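Long-range contacts in attaching and effacing protein, pathogenesis factor (Escherichia coli, PDB 4E9L), which belongs to the intimin/invasin family and acts as an adhesin, represented here by a row of bacterial immunoglobulin-like domains: residues 136-141 / 165-170; 270-275 / 282-287. One frame throughout, in Å; residues are numbered along the deposited sequence. Where two conformers were deposited one is given.

Contact 1: residues 136-141 / 165-170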
loop_
_atom_site.group_PDB
_atom_site.type_symbol
_atom_site.label_atom_id
_atom_site.label_comp_id
_atom_site.label_asym_id
_atom_site.label_seq_id
_atom_site.Cartn_x
_atom_site.Cartn_y
_atom_site.Cartn_z
ATOM N N ALA A 136 -7.571 -0.452 -26.383
ATOM C CA ALA A 136 -6.700 0.557 -25.764
ATOM C C ALA A 136 -5.355 0.753 -26.484
ATOM O O ALA A 136 -4.944 1.886 -26.690
ATOM C CB ALA A 136 -6.469 0.220 -24.286
ATOM N N ALA A 137 -4.689 -0.351 -26.884
ATOM C CA ALA A 137 -3.385 -0.318 -27.544
ATOM C C ALA A 137 -3.410 0.190 -29.005
ATOM O O ALA A 137 -2.349 0.483 -29.539
ATOM C CB ALA A 137 -2.697 -1.670 -27.444
ATOM N N ALA A 138 -4.602 0.366 -29.625
ATOM C CA ALA A 138 -4.678 0.907 -31.004
ATOM C C ALA A 138 -4.232 2.376 -31.052
ATOM O O ALA A 138 -3.746 2.827 -32.085
ATOM C CB ALA A 138 -6.095 0.785 -31.545
ATOM N N ALA A 139 -4.361 3.101 -29.924
ATOM C CA ALA A 139 -3.982 4.525 -29.787
ATOM C C ALA A 139 -2.495 4.731 -30.082
ATOM O O ALA A 139 -1.639 4.197 -29.370
ATOM C CB ALA A 139 -4.305 5.026 -28.380
ATOM N N GLY A 140 -2.207 5.464 -31.152
ATOM C CA GLY A 140 -0.832 5.745 -31.557
ATOM C C GLY A 140 -0.180 4.626 -32.354
ATOM O O GLY A 140 0.991 4.735 -32.728
ATOM N N SER A 141 -0.904 3.515 -32.568
ATOM C CA SER A 141 -0.399 2.373 -33.340
ATOM C C SER A 141 -0.712 2.593 -34.817
ATOM O O SER A 141 -1.774 3.121 -35.142
ATOM C CB SER A 141 -1.022 1.071 -32.849
ATOM O OG SER A 141 -0.594 0.775 -31.527
ATOM N N GLY A 165 -2.284 -2.724 -23.288
ATOM C CA GLY A 165 -3.657 -3.209 -23.245
ATOM C C GLY A 165 -4.052 -4.025 -24.453
ATOM O O GLY A 165 -3.194 -4.497 -25.200
ATOM N N GLU A 166 -5.352 -4.200 -24.650
ATOM C CA GLU A 166 -5.838 -5.013 -25.749
ATOM C C GLU A 166 -5.685 -4.322 -27.106
ATOM O O GLU A 166 -5.887 -3.110 -27.226
ATOM C CB GLU A 166 -7.317 -5.373 -25.519
ATOM C CG GLU A 166 -7.750 -6.653 -26.222
ATOM C CD GLU A 166 -9.217 -7.029 -26.075
ATOM O OE1 GLU A 166 -9.957 -6.330 -25.344
ATOM O OE2 GLU A 166 -9.626 -8.038 -26.694
ATOM N N LEU A 167 -5.303 -5.107 -28.110
ATOM C CA LEU A 167 -5.244 -4.666 -29.497
ATOM C C LEU A 167 -6.082 -5.686 -30.294
ATOM O O LEU A 167 -5.813 -6.883 -30.228
ATOM C CB LEU A 167 -3.822 -4.582 -30.054
ATOM C CG LEU A 167 -3.742 -4.205 -31.553
ATOM C CD1 LEU A 167 -4.022 -2.708 -31.765
ATOM C CD2 LEU A 167 -2.395 -4.581 -32.142
ATOM N N ASP A 168 -7.131 -5.214 -30.963
ATOM C CA ASP A 168 -8.019 -6.029 -31.797
ATOM C C ASP A 168 -7.782 -5.608 -33.235
ATOM O O ASP A 168 -7.792 -4.410 -33.528
ATOM C CB ASP A 168 -9.491 -5.773 -31.434
ATOM C CG ASP A 168 -9.932 -6.281 -30.075
ATOM O OD1 ASP A 168 -9.061 -6.735 -29.297
ATOM O OD2 ASP A 168 -11.156 -6.229 -29.790
ATOM N N VAL A 169 -7.517 -6.565 -34.118
ATOM C CA VAL A 169 -7.259 -6.276 -35.533
ATOM C C VAL A 169 -8.228 -7.070 -36.402
ATOM O O VAL A 169 -8.345 -8.295 -36.263
ATOM C CB VAL A 169 -5.765 -6.522 -35.929
ATOM C CG1 VAL A 169 -5.479 -6.104 -37.374
ATOM C CG2 VAL A 169 -4.811 -5.802 -34.972
ATOM N N MET A 170 -8.921 -6.365 -37.297
ATOM C CA MET A 170 -9.857 -6.974 -38.239
ATOM C C MET A 170 -9.538 -6.473 -39.672
ATOM O O MET A 170 -9.508 -5.244 -39.889
ATOM C CB MET A 170 -11.326 -6.643 -37.817
ATOM C CG MET A 170 -12.405 -6.964 -38.875
ATOM S SD MET A 170 -12.667 -8.759 -39.176
ATOM C CE MET A 170 -13.664 -9.210 -37.733
#
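Leu167 lies against the short 3-10 turn at residues 136-138, and its side chain can be followed atom by atom. Its CB meets the methyl of Ala137, with 4.1 Å between Leu167 CB and Ala137 CB. From there CG stands anti to the backbone N (chi1 176°), and chi2 (75°) sets CD1 toward the next residue of the turn. Leu167 CD1 comes within 3.8 Å of Ala138 CA, and its distance to Ala138 CB is 4.1 Å. One leucine thus spans two successive alanines by van der Waals contact alone; it also packs on Val187 and Leu160. The Ala137 methyl points at the strand, its CB 3.5 Å from Glu166 O and 3.6 Å from Gly165 O.

The polar link is a single backbone bond, Ala137 N to Glu166 O, at 3.0 Å and with an angle of 156° at the hydrogen. Ser141 OG donates to Ala137 O over 2.7 Å, in the carbonyl plane, tying the 3-10 turn to the type II turn Ala138-Ser141. A separate bond from Gly161 N to Ser141 OG links this loop to the one after strand 153-159.

In what is probably a two-sheet immunoglobulin-like domain, the contact packs the loop after strand 132-134 onto strand 165-173. That strand pairs with strands 132-134 and 183-187, while its Val169 touches strand 95-99 of the other sheet.

Contact 2: residues 270-275 / 282-287; sequences RVMPLF and TEAAQL
Arg270 and Gln286 form a non-hydrogen-bonded antiparallel pair whose side chains run side by side and point the same way. The Arg270 methylenes lie along the carboxamide of Gln286: Arg270 CG is 3.7 Å from Gln286 CD, and Arg270 CD 3.8 Å from Gln286 OE1. In the conformer described, one of two, the polar ends stay close with their planes 72° apart. Gln286 NE2 sits in the guanidinium plane at its edge but is hydrogen-bonded to Glu268 OE1 instead. Next to the pair, Ala284 CB is 3.8 Å from Arg270 CB.

Met272 comes to Ala284 from the side away from Arg270. Its chain bends at chi2 (55°) and again at chi3, and CE arrives against the Glu283-Ala284 peptide, 3.5 Å from Ala284 N. On the opposite face, Val271 CG1 packs against Ala285 CB at 3.8 Å.

Two backbone bonds hold the hydrogen-bonded pair Val271-Ala285: Val271 N to Ala285 O and Ala285 N to Val271 O, both 3.0 Å. The first is straighter (163°), the second more bent.

This antiparallel hairpin, strands 267-275 and 278-290, extends to strand 231-236. Val271 and Ala285 face inward onto strand 198-201 of the other sheet, consistent with an immunoglobulin-like sandwich.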
loop_
_atom_site.group_PDB
_atom_site.type_symbol
_atom_site.label_atom_id
_atom_site.label_comp_id
_atom_site.label_asym_id
_atom_site.label_seq_id
_atom_site.Cartn_x
_atom_site.Cartn_y
_atom_site.Cartn_z
ATOM N N ARG A 270 12.596 2.462 6.589
ATOM C CA ARG A 270 12.374 2.705 5.161
ATOM C C ARG A 270 12.041 1.385 4.493
ATOM O O ARG A 270 12.662 0.367 4.814
ATOM C CB ARG A 270 13.608 3.344 4.491
ATOM C CG ARG A 270 13.853 4.783 4.929
ATOM C CD ARG A 270 15.144 5.374 4.375
ATOM N NE ARG A 270 16.347 4.667 4.827
ATOM C CZ ARG A 270 16.935 4.842 6.006
ATOM N NH1 ARG A 270 16.425 5.690 6.893
ATOM N NH2 ARG A 270 18.028 4.159 6.315
ATOM N N VAL A 271 11.041 1.398 3.588
ATOM C CA VAL A 271 10.604 0.221 2.865
ATOM C C VAL A 271 10.759 0.434 1.376
ATOM O O VAL A 271 10.200 1.378 0.813
ATOM C CB VAL A 271 9.181 -0.297 3.265
ATOM C CG1 VAL A 271 8.122 0.792 3.191
ATOM C CG2 VAL A 271 8.763 -1.528 2.439
ATOM N N MET A 272 11.508 -0.454 0.746
ATOM C CA MET A 272 11.710 -0.441 -0.692
ATOM C C MET A 272 11.167 -1.759 -1.275
ATOM O O MET A 272 11.768 -2.807 -1.038
ATOM C CB MET A 272 13.200 -0.228 -1.039
ATOM C CG MET A 272 13.519 -0.301 -2.548
ATOM S SD MET A 272 12.513 0.838 -3.538
ATOM C CE MET A 272 13.434 2.385 -3.227
ATOM N N PRO A 273 10.034 -1.747 -2.021
ATOM C CA PRO A 273 9.600 -2.985 -2.688
ATOM C C PRO A 273 10.655 -3.330 -3.730
ATOM O O PRO A 273 11.335 -2.434 -4.271
ATOM C CB PRO A 273 8.289 -2.600 -3.396
ATOM C CG PRO A 273 7.923 -1.274 -2.855
ATOM C CD PRO A 273 9.199 -0.606 -2.438
ATOM N N LEU A 274 10.848 -4.636 -3.935
ATOM C CA LEU A 274 11.855 -5.136 -4.855
ATOM C C LEU A 274 11.240 -5.982 -5.953
ATOM O O LEU A 274 10.366 -6.813 -5.688
ATOM C CB LEU A 274 12.903 -5.994 -4.112
ATOM C CG LEU A 274 13.707 -5.375 -2.968
ATOM C CD1 LEU A 274 14.449 -6.455 -2.197
ATOM C CD2 LEU A 274 14.701 -4.337 -3.462
ATOM N N PHE A 275 11.713 -5.770 -7.182
ATOM C CA PHE A 275 11.334 -6.576 -8.326
ATOM C C PHE A 275 12.640 -7.155 -8.878
ATOM O O PHE A 275 13.552 -6.391 -9.188
ATOM C CB PHE A 275 10.540 -5.805 -9.410
ATOM C CG PHE A 275 10.301 -6.708 -10.604
ATOM C CD1 PHE A 275 9.578 -7.898 -10.466
ATOM C CD2 PHE A 275 10.885 -6.430 -11.834
ATOM C CE1 PHE A 275 9.441 -8.787 -11.540
ATOM C CE2 PHE A 275 10.718 -7.303 -12.916
ATOM C CZ PHE A 275 10.000 -8.475 -12.761
ATOM N N THR A 282 11.085 4.813 -6.975
ATOM C CA THR A 282 12.024 5.942 -6.992
ATOM C C THR A 282 12.715 6.113 -5.655
ATOM O O THR A 282 13.939 6.199 -5.590
ATOM C CB THR A 282 11.303 7.247 -7.401
ATOM O OG1 THR A 282 10.218 6.964 -8.291
ATOM C CG2 THR A 282 12.242 8.241 -8.029
ATOM N N GLU A 283 11.931 6.136 -4.585
ATOM C CA GLU A 283 12.487 6.319 -3.253
ATOM C C GLU A 283 11.695 5.469 -2.285
ATOM O O GLU A 283 10.514 5.211 -2.510
ATOM C CB GLU A 283 12.485 7.809 -2.849
ATOM C CG GLU A 283 11.112 8.466 -2.872
ATOM C CD GLU A 283 11.090 9.946 -2.533
ATOM O OE1 GLU A 283 11.540 10.317 -1.424
ATOM O OE2 GLU A 283 10.585 10.732 -3.367
ATOM N N ALA A 284 12.356 4.991 -1.239
ATOM C CA ALA A 284 11.722 4.139 -0.231
ATOM C C ALA A 284 10.659 4.930 0.517
ATOM O O ALA A 284 10.821 6.146 0.706
ATOM C CB ALA A 284 12.776 3.637 0.746
ATOM N N ALA A 285 9.558 4.273 0.903
ATOM C CA ALA A 285 8.548 4.950 1.729
ATOM C C ALA A 285 9.144 5.026 3.156
ATOM O O ALA A 285 9.772 4.065 3.618
ATOM C CB ALA A 285 7.252 4.171 1.749
ATOM N N GLN A 286 8.996 6.170 3.828
ATOM C CA GLN A 286 9.562 6.314 5.148
ATOM C C GLN A 286 8.514 6.468 6.251
ATOM O O GLN A 286 7.498 7.160 6.097
ATOM C CB GLN A 286 10.590 7.455 5.181
ATOM C CG GLN A 286 11.556 7.408 6.378
ATOM C CD GLN A 286 12.854 8.161 6.149
ATOM O OE1 GLN A 286 13.198 8.579 5.033
ATOM N NE2 GLN A 286 13.630 8.319 7.206
ATOM N N LEU A 287 8.764 5.776 7.363
ATOM C CA LEU A 287 7.924 5.909 8.534
ATOM C C LEU A 287 8.767 5.944 9.796
ATOM O O LEU A 287 9.959 5.589 9.780
ATOM C CB LEU A 287 6.753 4.891 8.603
ATOM C CG LEU A 287 7.018 3.391 8.808
ATOM C CD1 LEU A 287 7.135 3.033 10.312
ATOM C CD2 LEU A 287 5.821 2.596 8.322
#

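How the contacts relate
Contacts 1 and 2 lie in successive Invasin domain 3 repeats and follow one another along the chain, the first closing before the second opens. Their centres are 34 Å apart and their nearest atoms about 17 Å, so neither touches the other. The centre of contact 1 lies about 31 Å from the centre of the chain and that of contact 2 about 11 Å, in keeping with an elongated row of domains. The two differ in kind: contact 1 sets a loop against a strand, with 230 Å² buried, whereas contact 2 joins the strands of a hairpin, with 376 Å² buried. Each is internal packing of its own domain.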